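Long-range contacts in putative beta-glucosidase (PDB 5WAB), which has beta-glucosidase activity as a family 3 glycoside hydrolase and probably also splits off terminal alpha-L-arabinopyranosyl groups from ginsenosides: residues 126-131 / 526-531; 193-198 / 228-233; 315-320 / 492-497. All coordinates share one frame; numbering follows the deposited sequence.

Contact 1. Residues 126-131 / 526-531; sequences SEDPYL and VGYRYY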
ATOM      1  N   SER A 126      -0.019  -3.092  -0.813  1.00 21.48           N
ATOM      2  CA  SER A 126      -0.005  -4.364  -1.528  1.00 21.54           C
ATOM      3  C   SER A 126       0.493  -5.479  -0.622  1.00 21.89           C
ATOM      4  O   SER A 126       0.994  -5.244   0.480  1.00 21.80           O
ATOM      5  CB  SER A 126       0.861  -4.287  -2.794  1.00 22.07           C
ATOM      6  OG  SER A 126       0.974  -5.548  -3.431  1.00 22.03           O
ATOM      7  N   GLU A 127       0.326  -6.709  -1.107  1.00 23.64           N
ATOM      8  CA  GLU A 127       0.999  -7.871  -0.545  1.00 24.00           C
ATOM      9  C   GLU A 127       2.403  -8.040  -1.100  1.00 22.97           C
ATOM     10  O   GLU A 127       3.156  -8.880  -0.597  1.00 22.26           O
ATOM     11  CB  GLU A 127       0.199  -9.142  -0.846  1.00 23.50           C
ATOM     12  CG  GLU A 127       0.268  -9.570  -2.314  1.00 25.05           C
ATOM     13  CD  GLU A 127      -0.741 -10.645  -2.686  1.00 26.54           C
ATOM     14  OE1 GLU A 127      -1.885 -10.597  -2.191  1.00 28.45           O
ATOM     15  OE2 GLU A 127      -0.380 -11.553  -3.464  1.00 28.22           O
ATOM     16  N   ASP A 128       2.765  -7.279  -2.133  1.00 22.74           N
ATOM     17  CA  ASP A 128       4.051  -7.416  -2.794  1.00 22.27           C
ATOM     18  C   ASP A 128       4.952  -6.250  -2.429  1.00 22.64           C
ATOM     19  O   ASP A 128       4.507  -5.097  -2.482  1.00 22.94           O
ATOM     20  CB  ASP A 128       3.875  -7.479  -4.310  1.00 20.97           C
ATOM     21  CG  ASP A 128       5.194  -7.635  -5.031  1.00 21.56           C
ATOM     22  OD1 ASP A 128       5.742  -8.755  -4.977  1.00 20.65           O
ATOM     23  OD2 ASP A 128       5.692  -6.653  -5.628  1.00 20.19           O
ATOM     24  N   PRO A 129       6.213  -6.494  -2.055  1.00 23.80           N
ATOM     25  CA  PRO A 129       7.069  -5.363  -1.652  1.00 23.29           C
ATOM     26  C   PRO A 129       7.411  -4.410  -2.789  1.00 23.48           C
ATOM     27  O   PRO A 129       7.433  -3.192  -2.574  1.00 23.44           O
ATOM     28  CB  PRO A 129       8.312  -6.057  -1.078  1.00 23.63           C
ATOM     29  CG  PRO A 129       8.334  -7.402  -1.730  1.00 24.64           C
ATOM     30  CD  PRO A 129       6.897  -7.793  -1.922  1.00 23.31           C
ATOM     31  N   TYR A 130       7.657  -4.919  -4.001  1.00 23.44           N
ATOM     32  CA  TYR A 130       8.033  -4.041  -5.109  1.00 22.69           C
ATOM     33  C   TYR A 130       6.902  -3.085  -5.460  1.00 23.89           C
ATOM     34  O   TYR A 130       7.128  -1.890  -5.679  1.00 25.55           O
ATOM     35  CB  TYR A 130       8.415  -4.863  -6.337  1.00 21.47           C
ATOM     36  CG  TYR A 130       8.921  -4.038  -7.503  1.00 20.18           C
ATOM     37  CD1 TYR A 130       8.034  -3.435  -8.386  1.00 20.40           C
ATOM     38  CD2 TYR A 130      10.279  -3.893  -7.747  1.00 19.26           C
ATOM     39  CE1 TYR A 130       8.481  -2.686  -9.462  1.00 19.10           C
ATOM     40  CE2 TYR A 130      10.734  -3.149  -8.830  1.00 19.42           C
ATOM     41  CZ  TYR A 130       9.830  -2.546  -9.681  1.00 19.00           C
ATOM     42  OH  TYR A 130      10.269  -1.800 -10.757  1.00 18.73           O
ATOM     43  N   LEU A 131       5.680  -3.607  -5.559  1.00 24.84           N
ATOM     44  CA  LEU A 131       4.539  -2.769  -5.903  1.00 24.84           C
ATOM     45  C   LEU A 131       4.299  -1.701  -4.843  1.00 24.44           C
ATOM     46  O   LEU A 131       4.059  -0.532  -5.170  1.00 23.92           O
ATOM     47  CB  LEU A 131       3.297  -3.640  -6.074  1.00 25.14           C
ATOM     48  CG  LEU A 131       2.007  -2.947  -6.510  1.00 27.42           C
ATOM     49  CD1 LEU A 131       2.135  -2.398  -7.927  1.00 28.78           C
ATOM     50  CD2 LEU A 131       0.817  -3.893  -6.394  1.00 26.83           C
ATOM     51  N   VAL A 526       4.623 -15.330   0.737  1.00 22.16           N
ATOM     52  CA  VAL A 526       3.483 -14.525   1.152  1.00 22.01           C
ATOM     53  C   VAL A 526       2.636 -14.232  -0.075  1.00 21.78           C
ATOM     54  O   VAL A 526       3.166 -13.831  -1.120  1.00 22.50           O
ATOM     55  CB  VAL A 526       3.944 -13.223   1.827  1.00 22.23           C
ATOM     56  CG1 VAL A 526       2.752 -12.346   2.168  1.00 22.52           C
ATOM     57  CG2 VAL A 526       4.756 -13.543   3.075  1.00 22.57           C
ATOM     58  N   GLY A 527       1.327 -14.439   0.048  1.00 19.64           N
ATOM     59  CA  GLY A 527       0.433 -14.100  -1.047  1.00 20.20           C
ATOM     60  C   GLY A 527       0.708 -14.938  -2.277  1.00 18.47           C
ATOM     61  O   GLY A 527       0.944 -16.149  -2.197  1.00 15.82           O
ATOM     62  N   TYR A 528       0.725 -14.275  -3.439  1.00 17.96           N
ATOM     63  CA  TYR A 528       0.908 -14.998  -4.695  1.00 19.38           C
ATOM     64  C   TYR A 528       2.262 -15.687  -4.770  1.00 18.66           C
ATOM     65  O   TYR A 528       2.412 -16.647  -5.535  1.00 19.31           O
ATOM     66  CB  TYR A 528       0.751 -14.054  -5.891  1.00 20.05           C
ATOM     67  CG  TYR A 528       1.949 -13.172  -6.121  1.00 19.86           C
ATOM     68  CD1 TYR A 528       2.129 -12.010  -5.384  1.00 19.07           C
ATOM     69  CD2 TYR A 528       2.904 -13.498  -7.078  1.00 20.85           C
ATOM     70  CE1 TYR A 528       3.229 -11.197  -5.588  1.00 19.34           C
ATOM     71  CE2 TYR A 528       4.010 -12.688  -7.289  1.00 20.44           C
ATOM     72  CZ  TYR A 528       4.167 -11.542  -6.537  1.00 18.96           C
ATOM     73  OH  TYR A 528       5.259 -10.729  -6.736  1.00 17.75           O
ATOM     74  N   ARG A 529       3.241 -15.237  -3.984  1.00 17.38           N
ATOM     75  CA  ARG A 529       4.518 -15.936  -3.939  1.00 17.50           C
ATOM     76  C   ARG A 529       4.334 -17.391  -3.535  1.00 17.57           C
ATOM     77  O   ARG A 529       5.065 -18.264  -4.013  1.00 18.62           O
ATOM     78  CB  ARG A 529       5.462 -15.229  -2.968  1.00 16.76           C
ATOM     79  CG  ARG A 529       6.055 -13.962  -3.514  1.00 16.76           C
ATOM     80  CD  ARG A 529       6.791 -13.176  -2.432  1.00 16.24           C
ATOM     81  NE  ARG A 529       7.697 -12.192  -3.010  1.00 15.32           N
ATOM     82  CZ  ARG A 529       7.313 -11.013  -3.488  1.00 15.51           C
ATOM     83  NH1 ARG A 529       6.035 -10.661  -3.463  1.00 13.92           N
ATOM     84  NH2 ARG A 529       8.210 -10.185  -3.998  1.00 18.92           N
ATOM     85  N   TYR A 530       3.361 -17.671  -2.671  1.00 17.81           N
ATOM     86  CA  TYR A 530       3.052 -19.050  -2.316  1.00 20.91           C
ATOM     87  C   TYR A 530       2.133 -19.692  -3.353  1.00 23.47           C
ATOM     88  O   TYR A 530       2.356 -20.834  -3.771  1.00 23.67           O
ATOM     89  CB  TYR A 530       2.405 -19.108  -0.930  1.00 20.38           C
ATOM     90  CG  TYR A 530       1.841 -20.467  -0.601  1.00 21.62           C
ATOM     91  CD1 TYR A 530       2.663 -21.487  -0.148  1.00 22.47           C
ATOM     92  CD2 TYR A 530       0.490 -20.745  -0.775  1.00 23.55           C
ATOM     93  CE1 TYR A 530       2.158 -22.738   0.145  1.00 23.81           C
ATOM     94  CE2 TYR A 530      -0.023 -21.999  -0.492  1.00 23.65           C
ATOM     95  CZ  TYR A 530       0.814 -22.987  -0.032  1.00 24.34           C
ATOM     96  OH  TYR A 530       0.310 -24.231   0.257  1.00 27.29           O
ATOM     97  N   TYR A 531       1.080 -18.975  -3.760  1.00 24.17           N
ATOM     98  CA  TYR A 531       0.081 -19.555  -4.653  1.00 24.40           C
ATOM     99  C   TYR A 531       0.698 -19.966  -5.982  1.00 25.41           C
ATOM    100  O   TYR A 531       0.437 -21.066  -6.483  1.00 25.42           O
ATOM    101  CB  TYR A 531      -1.053 -18.555  -4.886  1.00 24.07           C
ATOM    102  CG  TYR A 531      -1.906 -18.259  -3.671  1.00 24.86           C
ATOM    103  CD1 TYR A 531      -2.529 -19.278  -2.953  1.00 25.39           C
ATOM    104  CD2 TYR A 531      -2.065 -16.953  -3.222  1.00 24.35           C
ATOM    105  CE1 TYR A 531      -3.305 -18.993  -1.834  1.00 24.47           C
ATOM    106  CE2 TYR A 531      -2.826 -16.662  -2.113  1.00 23.74           C
ATOM    107  CZ  TYR A 531      -3.444 -17.678  -1.424  1.00 24.48           C
ATOM    108  OH  TYR A 531      -4.196 -17.355  -0.320  1.00 24.89           O
TER
HETATM  109  O   HOH W   1       4.001 -11.277  -1.687  1.00 25.56           O
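Asp-128 OD1 is gripped by Tyr-528 and Arg-529 of the facing helix start. Tyr-528 OH donates to Asp-128 OD1 over 2.7 Å from above the carboxylate plane, and the guanidinium of Arg-529 forms a salt bridge with the same oxygen through NH1. A weak bond of 3.0 Å from Arg-529 NH2 to Asp-128 OD1 adds to it. With CG anti to its backbone N (chi1 -179°), Asp-128 carries OD1 across to these donors, while OD2 turns back to take Leu-131 N and cap helix 129-144. Arg-529 also meets the ring of Pro-129 tip to tip, its NH1 lying 3.4 Å from Pro-129 CD.

Beside this, Glu-127 OE2 accepts from Tyr-528 N over 2.9 Å. The same oxygen sits at the edge of the Tyr-528 ring, 3.2 Å from CD1, with carboxylate and ring nearly coplanar (13°). Glycine suits position 527, since a beta carbon there would run into OE2. A water joins the backbone oxygens of Glu-127 and Val-526 to Arg-529 NH1.

Farther out, Thr-497 N holds Glu-127 OE1, Glu-601 pairs with Arg-529 NH2, and Leu-602 N bonds to Tyr-528 OH. Ser-126 OG accepts from Asp-128 N in an ST turn. The arrangement is a buried polar junction between N-terminal barrel and C-terminal domain, with the fibronectin type III-like domain adjoining, as expected of the three-domain architecture of family 3 glycosidases.

Contact 2. Residues 193-198 / 228-233; sequences PWTIMC and IVMSDW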
ATOM      1  N   PRO A 193      12.205  10.317   2.943  1.00 20.78           N
ATOM      2  CA  PRO A 193      11.141  10.871   3.780  1.00 19.63           C
ATOM      3  C   PRO A 193      11.749  11.627   4.946  1.00 18.41           C
ATOM      4  O   PRO A 193      12.668  11.145   5.612  1.00 19.23           O
ATOM      5  CB  PRO A 193      10.364   9.632   4.239  1.00 18.94           C
ATOM      6  CG  PRO A 193      10.847   8.506   3.367  1.00 18.10           C
ATOM      7  CD  PRO A 193      12.246   8.849   2.994  1.00 18.43           C
ATOM      8  N   TRP A 194      11.241  12.831   5.181  1.00 17.98           N
ATOM      9  CA  TRP A 194      11.815  13.630   6.248  1.00 19.33           C
ATOM     10  C   TRP A 194      11.527  13.028   7.619  1.00 19.40           C
ATOM     11  O   TRP A 194      12.191  13.396   8.594  1.00 21.24           O
ATOM     12  CB  TRP A 194      11.312  15.079   6.127  1.00 18.15           C
ATOM     13  CG  TRP A 194      11.716  15.719   4.809  1.00 17.32           C
ATOM     14  CD1 TRP A 194      12.621  15.230   3.904  1.00 16.67           C
ATOM     15  CD2 TRP A 194      11.237  16.957   4.256  1.00 19.44           C
ATOM     16  NE1 TRP A 194      12.730  16.078   2.826  1.00 17.09           N
ATOM     17  CE2 TRP A 194      11.894  17.146   3.019  1.00 18.96           C
ATOM     18  CE3 TRP A 194      10.321  17.922   4.688  1.00 17.21           C
ATOM     19  CZ2 TRP A 194      11.661  18.262   2.212  1.00 17.72           C
ATOM     20  CZ3 TRP A 194      10.095  19.026   3.891  1.00 17.92           C
ATOM     21  CH2 TRP A 194      10.759  19.186   2.664  1.00 18.06           C
ATOM     22  N   THR A 195      10.596  12.081   7.697  1.00 19.31           N
ATOM     23  CA  THR A 195      10.173  11.482   8.953  1.00 20.48           C
ATOM     24  C   THR A 195       9.765  10.035   8.688  1.00 19.58           C
ATOM     25  O   THR A 195       9.233   9.715   7.619  1.00 19.06           O
ATOM     26  CB  THR A 195       9.021  12.295   9.568  1.00 23.21           C
ATOM     27  OG1 THR A 195       9.528  13.549  10.045  1.00 25.55           O
ATOM     28  CG2 THR A 195       8.377  11.563  10.721  1.00 26.32           C
ATOM     29  N   ILE A 196      10.068   9.158   9.643  1.00 17.27           N
ATOM     30  CA  ILE A 196       9.627   7.770   9.624  1.00 14.44           C
ATOM     31  C   ILE A 196       8.972   7.475  10.965  1.00 15.75           C
ATOM     32  O   ILE A 196       9.443   7.943  12.006  1.00 14.81           O
ATOM     33  CB  ILE A 196      10.803   6.807   9.365  1.00 14.91           C
ATOM     34  CG1 ILE A 196      11.257   6.907   7.908  1.00 14.69           C
ATOM     35  CG2 ILE A 196      10.427   5.365   9.719  1.00 15.21           C
ATOM     36  CD1 ILE A 196      12.337   5.928   7.549  1.00 12.63           C
ATOM     37  N   MET A 197       7.873   6.722  10.944  1.00 15.95           N
ATOM     38  CA  MET A 197       7.192   6.294  12.161  1.00 16.26           C
ATOM     39  C   MET A 197       7.450   4.812  12.386  1.00 17.24           C
ATOM     40  O   MET A 197       7.165   3.991  11.508  1.00 17.75           O
ATOM     41  CB  MET A 197       5.689   6.550  12.084  1.00 15.08           C
ATOM     42  CG  MET A 197       4.949   6.129  13.350  1.00 17.67           C
ATOM     43  SD  MET A 197       3.189   6.520  13.329  1.00 20.71           S
ATOM     44  CE  MET A 197       3.217   8.163  12.616  1.00 20.42           C
ATOM     45  N   CYS A 198       7.972   4.473  13.557  1.00 18.91           N
ATOM     46  CA  CYS A 198       8.190   3.078  13.889  1.00 20.13           C
ATOM     47  C   CYS A 198       6.880   2.441  14.342  1.00 20.58           C
ATOM     48  O   CYS A 198       5.921   3.124  14.710  1.00 21.56           O
ATOM     49  CB  CYS A 198       9.250   2.939  14.984  1.00 21.73           C
ATOM     50  SG  CYS A 198       8.606   3.167  16.659  1.00 24.11           S
ATOM     51  N   ILE A 228      14.325  11.620  10.162  1.00 20.94           N
ATOM     52  CA  ILE A 228      14.016  11.435  11.574  1.00 20.83           C
ATOM     53  C   ILE A 228      13.139  10.203  11.745  1.00 20.24           C
ATOM     54  O   ILE A 228      12.384   9.825  10.841  1.00 19.37           O
ATOM     55  CB  ILE A 228      13.295  12.702  12.086  1.00 23.20           C
ATOM     56  CG1 ILE A 228      14.278  13.857  12.185  1.00 25.85           C
ATOM     57  CG2 ILE A 228      12.546  12.463  13.381  1.00 25.52           C
ATOM     58  CD1 ILE A 228      15.631  13.417  12.624  1.00 28.73           C
ATOM     59  N   VAL A 229      13.240   9.575  12.916  1.00 19.72           N
ATOM     60  CA  VAL A 229      12.364   8.477  13.305  1.00 19.13           C
ATOM     61  C   VAL A 229      11.548   8.936  14.505  1.00 19.20           C
ATOM     62  O   VAL A 229      12.106   9.436  15.489  1.00 18.47           O
ATOM     63  CB  VAL A 229      13.142   7.192  13.641  1.00 17.43           C
ATOM     64  CG1 VAL A 229      12.173   6.066  13.942  1.00 17.43           C
ATOM     65  CG2 VAL A 229      14.085   6.824  12.511  1.00 16.92           C
ATOM     66  N   MET A 230      10.236   8.786  14.415  1.00 19.94           N
ATOM     67  CA  MET A 230       9.353   9.040  15.537  1.00 21.29           C
ATOM     68  C   MET A 230       8.616   7.762  15.898  1.00 20.93           C
ATOM     69  O   MET A 230       8.460   6.855  15.078  1.00 21.58           O
ATOM     70  CB  MET A 230       8.342  10.146  15.213  1.00 22.94           C
ATOM     71  CG  MET A 230       7.419   9.808  14.057  1.00 23.19           C
ATOM     72  SD  MET A 230       6.342  11.189  13.673  1.00 24.50           S
ATOM     73  CE  MET A 230       5.529  11.352  15.229  1.00 26.23           C
ATOM     74  N   SER A 231       8.138   7.712  17.127  1.00 19.11           N
ATOM     75  CA  SER A 231       7.387   6.563  17.589  1.00 20.36           C
ATOM     76  C   SER A 231       5.920   6.713  17.210  1.00 22.88           C
ATOM     77  O   SER A 231       5.410   7.820  17.013  1.00 22.45           O
ATOM     78  CB  SER A 231       7.500   6.420  19.102  1.00 18.72           C
ATOM     79  OG  SER A 231       6.754   7.452  19.726  1.00 18.50           O
ATOM     80  N   ASP A 232       5.241   5.579  17.108  1.00 24.35           N
ATOM     81  CA  ASP A 232       3.792   5.606  17.143  1.00 25.73           C
ATOM     82  C   ASP A 232       3.329   6.016  18.541  1.00 25.15           C
ATOM     83  O   ASP A 232       4.074   5.937  19.523  1.00 21.98           O
ATOM     84  CB  ASP A 232       3.221   4.245  16.744  1.00 28.21           C
ATOM     85  CG  ASP A 232       1.884   4.358  16.038  1.00 30.76           C
ATOM     86  OD1 ASP A 232       1.169   5.357  16.269  1.00 32.63           O
ATOM     87  OD2 ASP A 232       1.552   3.457  15.239  1.00 31.66           O
ATOM     88  N   TRP A 233       2.075   6.445  18.629  1.00 26.25           N
ATOM     89  CA  TRP A 233       1.597   7.095  19.843  1.00 26.35           C
ATOM     90  C   TRP A 233       1.544   6.087  20.982  1.00 26.94           C
ATOM     91  O   TRP A 233       0.669   5.215  21.022  1.00 27.45           O
ATOM     92  CB  TRP A 233       0.238   7.744  19.597  1.00 27.16           C
ATOM     93  CG  TRP A 233       0.321   9.163  19.073  1.00 27.53           C
ATOM     94  CD1 TRP A 233      -0.320  10.255  19.588  1.00 29.08           C
ATOM     95  CD2 TRP A 233       1.099   9.646  17.967  1.00 25.62           C
ATOM     96  NE1 TRP A 233      -0.003  11.377  18.868  1.00 28.14           N
ATOM     97  CE2 TRP A 233       0.868  11.032  17.870  1.00 25.97           C
ATOM     98  CE3 TRP A 233       1.958   9.041  17.045  1.00 25.73           C
ATOM     99  CZ2 TRP A 233       1.460  11.819  16.893  1.00 26.15           C
ATOM    100  CZ3 TRP A 233       2.553   9.827  16.079  1.00 24.90           C
ATOM    101  CH2 TRP A 233       2.296  11.200  16.008  1.00 26.16           C
TER
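The indole of Trp-233 is approached obliquely by the methyl of Met-197, CE lying 3.9 Å from CZ3, with the two side chains crossing at about a right angle. The flat carboxylate group of Asp-232 meets the same methionine one atom earlier, Met-197 SD being 3.7 Å from Asp-232 CG. A thioether suits this place: it is slender, and with CG anti to the backbone N (chi1 -179°) the chain runs out to Asp-232 before bending at its last torsion toward the indole.

The segments carry neighbouring parallel strands, 195-198 and 228-230, of the TIM barrel, joined by a beta-alpha-beta crossover through helix 212-222. Ile-196 and Val-229, both beta-branched, lie on the face covered by that helix, where each touches Leu-219. Thr-195, Met-197, Ile-228 and Met-230 occupy the other face; there Met-230 SD packs 3.6 Å from Thr-195 CG2.

Four backbone bonds join the strands. Ile-196 N donates to Ile-228 O, Met-230 N to Ile-196 O over 2.7 Å, and Cys-198 N to Met-230 O over 2.9 Å; Ile-228 N reaches Trp-194 O over a longer 3.2 Å. The bond to Ile-196 O is nearly straight, at 170°.

Farther along the chain, Ser-231, Asp-232 and Trp-233 match the Ser-Asp-Trp sequence that holds the catalytic nucleophile in family 3 relatives, so Asp-232 probably plays that part; a bound glycerol lies about 3 Å from its side chain. Ser-231 OG is bonded to Met-251 N, and Trp-233 NE1 to Ala-26 O, which pins the indole. Asp-232 OD1 also accepts from Trp-233 N over 2.8 Å, on the anti side of the carboxylate.

Contact 3. Residues 315-320 / 492-497; sequences SMVLLK and GKLAQT
Met-316 meets Gly-492 through its backbone: its O lies 3.1 Å from Gly-492 CA, a CA-H...O contact. Its own side chain turns the other way, onto Ala-479, Leu-480 and Val-483 of helix 476-484, which a long, flexible thioether can follow.

Val-317 carries the packing. Both methyls press on the Gly-492 carbonyl from one side, Val-317 CG1 lying 3.3 Å from Gly-492 O and CG2 3.6 Å from Gly-492 C. A beta-branched valine suits the place, since two short methyls fixed close to the backbone can lie against the flat Gly-492 peptide. Anti to the backbone N (chi1 -178°), CG1 also reaches Leu-494, whose CD2 is 4.2 Å away. Such closeness depends on glycine at 492, because a beta carbon there would collide with Met-316 O and with Val-317 CG2. An alanine in place of Val-317 would remove both methyls and probably open a gap beside the Gly-492 carbonyl, with Leu-494 CD2 losing its partner in the strand.

Leu-319 returns to the contact and brings CD2 to 4.4 Å from Leu-494 CD1, so the two branches of Leu-494 are divided between Val-317 and Leu-319. Leu-319 and Lys-320 then both face Ile-466 in a classic beta bulge.

On the loop side, Trp-81 NE1 bonds to Lys-493 O. The contact joins an outer strand of the mixed sheet, antiparallel to strand 465-468, to the loop after helix 476-484, within the alpha/beta C-terminal domain characteristic of family 3 glycosidases.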
ATOM      1  N   SER A 315      -8.988   3.527  -9.014  1.00 27.91           N
ATOM      2  CA  SER A 315      -8.976   2.660  -7.849  1.00 26.93           C
ATOM      3  C   SER A 315      -9.901   1.461  -8.000  1.00 30.25           C
ATOM      4  O   SER A 315      -9.984   0.645  -7.078  1.00 30.69           O
ATOM      5  CB  SER A 315      -9.363   3.453  -6.602  1.00 25.99           C
ATOM      6  OG  SER A 315      -8.372   4.421  -6.309  1.00 28.21           O
ATOM      7  N   MET A 316     -10.583   1.327  -9.137  1.00 30.08           N
ATOM      8  CA  MET A 316     -11.532   0.247  -9.372  1.00 30.22           C
ATOM      9  C   MET A 316     -10.900  -0.849 -10.217  1.00 29.58           C
ATOM     10  O   MET A 316     -10.193  -0.567 -11.189  1.00 28.05           O
ATOM     11  CB  MET A 316     -12.771   0.766 -10.091  1.00 32.19           C
ATOM     12  CG  MET A 316     -13.278   2.076  -9.572  1.00 32.18           C
ATOM     13  SD  MET A 316     -14.723   2.578 -10.502  1.00 34.37           S
ATOM     14  CE  MET A 316     -14.844   4.285  -9.990  1.00 35.17           C
ATOM     15  N   VAL A 317     -11.180  -2.099  -9.855  1.00 30.29           N
ATOM     16  CA  VAL A 317     -10.764  -3.269 -10.624  1.00 30.35           C
ATOM     17  C   VAL A 317     -12.015  -3.969 -11.143  1.00 31.16           C
ATOM     18  O   VAL A 317     -12.913  -4.306 -10.361  1.00 31.66           O
ATOM     19  CB  VAL A 317      -9.911  -4.231  -9.786  1.00 29.30           C
ATOM     20  CG1 VAL A 317      -9.450  -5.404 -10.639  1.00 28.08           C
ATOM     21  CG2 VAL A 317      -8.736  -3.502  -9.169  1.00 26.33           C
ATOM     22  N   LEU A 318     -12.084  -4.166 -12.462  1.00 20.59           N
ATOM     23  CA  LEU A 318     -13.159  -4.934 -13.088  1.00 20.43           C
ATOM     24  C   LEU A 318     -12.807  -6.416 -13.033  1.00 21.87           C
ATOM     25  O   LEU A 318     -11.874  -6.865 -13.708  1.00 21.42           O
ATOM     26  CB  LEU A 318     -13.371  -4.479 -14.531  1.00 20.84           C
ATOM     27  CG  LEU A 318     -14.525  -5.107 -15.319  1.00 19.57           C
ATOM     28  CD1 LEU A 318     -15.819  -5.042 -14.537  1.00 19.91           C
ATOM     29  CD2 LEU A 318     -14.688  -4.425 -16.671  1.00 19.85           C
ATOM     30  N   LEU A 319     -13.562  -7.186 -12.249  1.00 23.31           N
ATOM     31  CA  LEU A 319     -13.246  -8.600 -12.087  1.00 24.41           C
ATOM     32  C   LEU A 319     -13.923  -9.471 -13.134  1.00 26.85           C
ATOM     33  O   LEU A 319     -13.294 -10.391 -13.664  1.00 29.16           O
ATOM     34  CB  LEU A 319     -13.647  -9.072 -10.688  1.00 24.83           C
ATOM     35  CG  LEU A 319     -12.880  -8.432  -9.535  1.00 24.26           C
ATOM     36  CD1 LEU A 319     -13.382  -8.962  -8.205  1.00 24.79           C
ATOM     37  CD2 LEU A 319     -11.389  -8.688  -9.704  1.00 23.85           C
ATOM     38  N   LYS A 320     -15.190  -9.205 -13.442  1.00 29.36           N
ATOM     39  CA  LYS A 320     -15.944 -10.024 -14.379  1.00 31.30           C
ATOM     40  C   LYS A 320     -16.881  -9.111 -15.153  1.00 31.34           C
ATOM     41  O   LYS A 320     -17.307  -8.068 -14.648  1.00 32.69           O
ATOM     42  CB  LYS A 320     -16.718 -11.145 -13.675  1.00 33.97           C
ATOM     43  CG  LYS A 320     -18.205 -10.898 -13.538  1.00 36.18           C
ATOM     44  CD  LYS A 320     -18.929 -12.095 -12.925  1.00 38.45           C
ATOM     45  CE  LYS A 320     -19.009 -13.280 -13.875  1.00 41.20           C
ATOM     46  NZ  LYS A 320     -19.791 -14.406 -13.276  1.00 44.38           N
ATOM     47  N   GLY A 492      -8.000  -0.852 -13.300  1.00 30.60           N
ATOM     48  CA  GLY A 492      -7.355  -1.289 -12.080  1.00 30.97           C
ATOM     49  C   GLY A 492      -6.905  -2.736 -12.164  1.00 31.97           C
ATOM     50  O   GLY A 492      -7.579  -3.591 -12.736  1.00 37.38           O
ATOM     51  N   LYS A 493      -5.748  -3.000 -11.568  1.00 29.46           N
ATOM     52  CA  LYS A 493      -5.212  -4.343 -11.408  1.00 27.72           C
ATOM     53  C   LYS A 493      -5.087  -4.652  -9.921  1.00 25.69           C
ATOM     54  O   LYS A 493      -4.729  -3.779  -9.125  1.00 24.53           O
ATOM     55  CB  LYS A 493      -3.844  -4.484 -12.085  1.00 26.89           C
ATOM     56  CG  LYS A 493      -3.815  -4.130 -13.567  1.00 26.78           C
ATOM     57  CD  LYS A 493      -4.632  -5.092 -14.417  1.00 25.33           C
ATOM     58  CE  LYS A 493      -4.420  -4.794 -15.897  1.00 24.92           C
ATOM     59  NZ  LYS A 493      -5.210  -5.681 -16.800  1.00 25.65           N
ATOM     60  N   LEU A 494      -5.366  -5.899  -9.552  1.00 25.45           N
ATOM     61  CA  LEU A 494      -5.337  -6.277  -8.146  1.00 23.62           C
ATOM     62  C   LEU A 494      -3.940  -6.089  -7.568  1.00 23.15           C
ATOM     63  O   LEU A 494      -2.956  -6.611  -8.100  1.00 24.01           O
ATOM     64  CB  LEU A 494      -5.781  -7.732  -7.976  1.00 22.08           C
ATOM     65  CG  LEU A 494      -7.270  -8.040  -8.114  1.00 22.73           C
ATOM     66  CD1 LEU A 494      -7.520  -9.516  -7.885  1.00 19.95           C
ATOM     67  CD2 LEU A 494      -8.084  -7.203  -7.144  1.00 23.02           C
ATOM     68  N   ALA A 495      -3.862  -5.313  -6.488  1.00 23.06           N
ATOM     69  CA  ALA A 495      -2.674  -5.219  -5.652  1.00 23.60           C
ATOM     70  C   ALA A 495      -2.693  -6.249  -4.530  1.00 24.21           C
ATOM     71  O   ALA A 495      -1.787  -6.261  -3.686  1.00 22.94           O
ATOM     72  CB  ALA A 495      -2.549  -3.811  -5.069  1.00 22.85           C
ATOM     73  N   GLN A 496      -3.707  -7.114  -4.525  1.00 24.60           N
ATOM     74  CA  GLN A 496      -3.954  -8.103  -3.491  1.00 24.49           C
ATOM     75  C   GLN A 496      -4.539  -9.335  -4.165  1.00 24.85           C
ATOM     76  O   GLN A 496      -5.361  -9.215  -5.080  1.00 25.85           O
ATOM     77  CB  GLN A 496      -4.929  -7.540  -2.448  1.00 26.00           C
ATOM     78  CG  GLN A 496      -4.713  -7.968  -1.007  1.00 27.78           C
ATOM     79  CD  GLN A 496      -5.555  -7.145  -0.032  1.00 29.27           C
ATOM     80  OE1 GLN A 496      -6.206  -6.173  -0.420  1.00 29.77           O
ATOM     81  NE2 GLN A 496      -5.554  -7.540   1.236  1.00 30.25           N
ATOM     82  N   THR A 497      -4.113 -10.514  -3.721  1.00 22.26           N
ATOM     83  CA  THR A 497      -4.691 -11.758  -4.211  1.00 21.87           C
ATOM     84  C   THR A 497      -6.073 -11.968  -3.605  1.00 23.17           C
ATOM     85  O   THR A 497      -6.272 -11.763  -2.404  1.00 22.65           O
ATOM     86  CB  THR A 497      -3.793 -12.943  -3.862  1.00 21.28           C
ATOM     87  OG1 THR A 497      -2.542 -12.820  -4.550  1.00 21.11           O
ATOM     88  CG2 THR A 497      -4.467 -14.266  -4.244  1.00 20.19           C
TER

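How the contacts relate
Contacts 1 and 3 adjoin, their centres about 15 Å apart, and touch along a common border: Ser-126 OG lies 2.9 Å from Ala-495 O in a probable hydrogen bond, and Tyr-531 CE2 packs 3.6 Å from Thr-497 CG2. The barrel loop of contact 1 thus meets the loop of contact 3 as well as helix 528-531. Contact 2 stands apart, with centres about 25 Å from contact 1 and 31 Å from contact 3, and nearest atoms about 14 and 19 Å away. It alone includes Asp-232, beside the bound glycerol, in what is probably the active site; contact 1 joins domains and contact 3 a strand to a loop of one domain, neither touching contact 2.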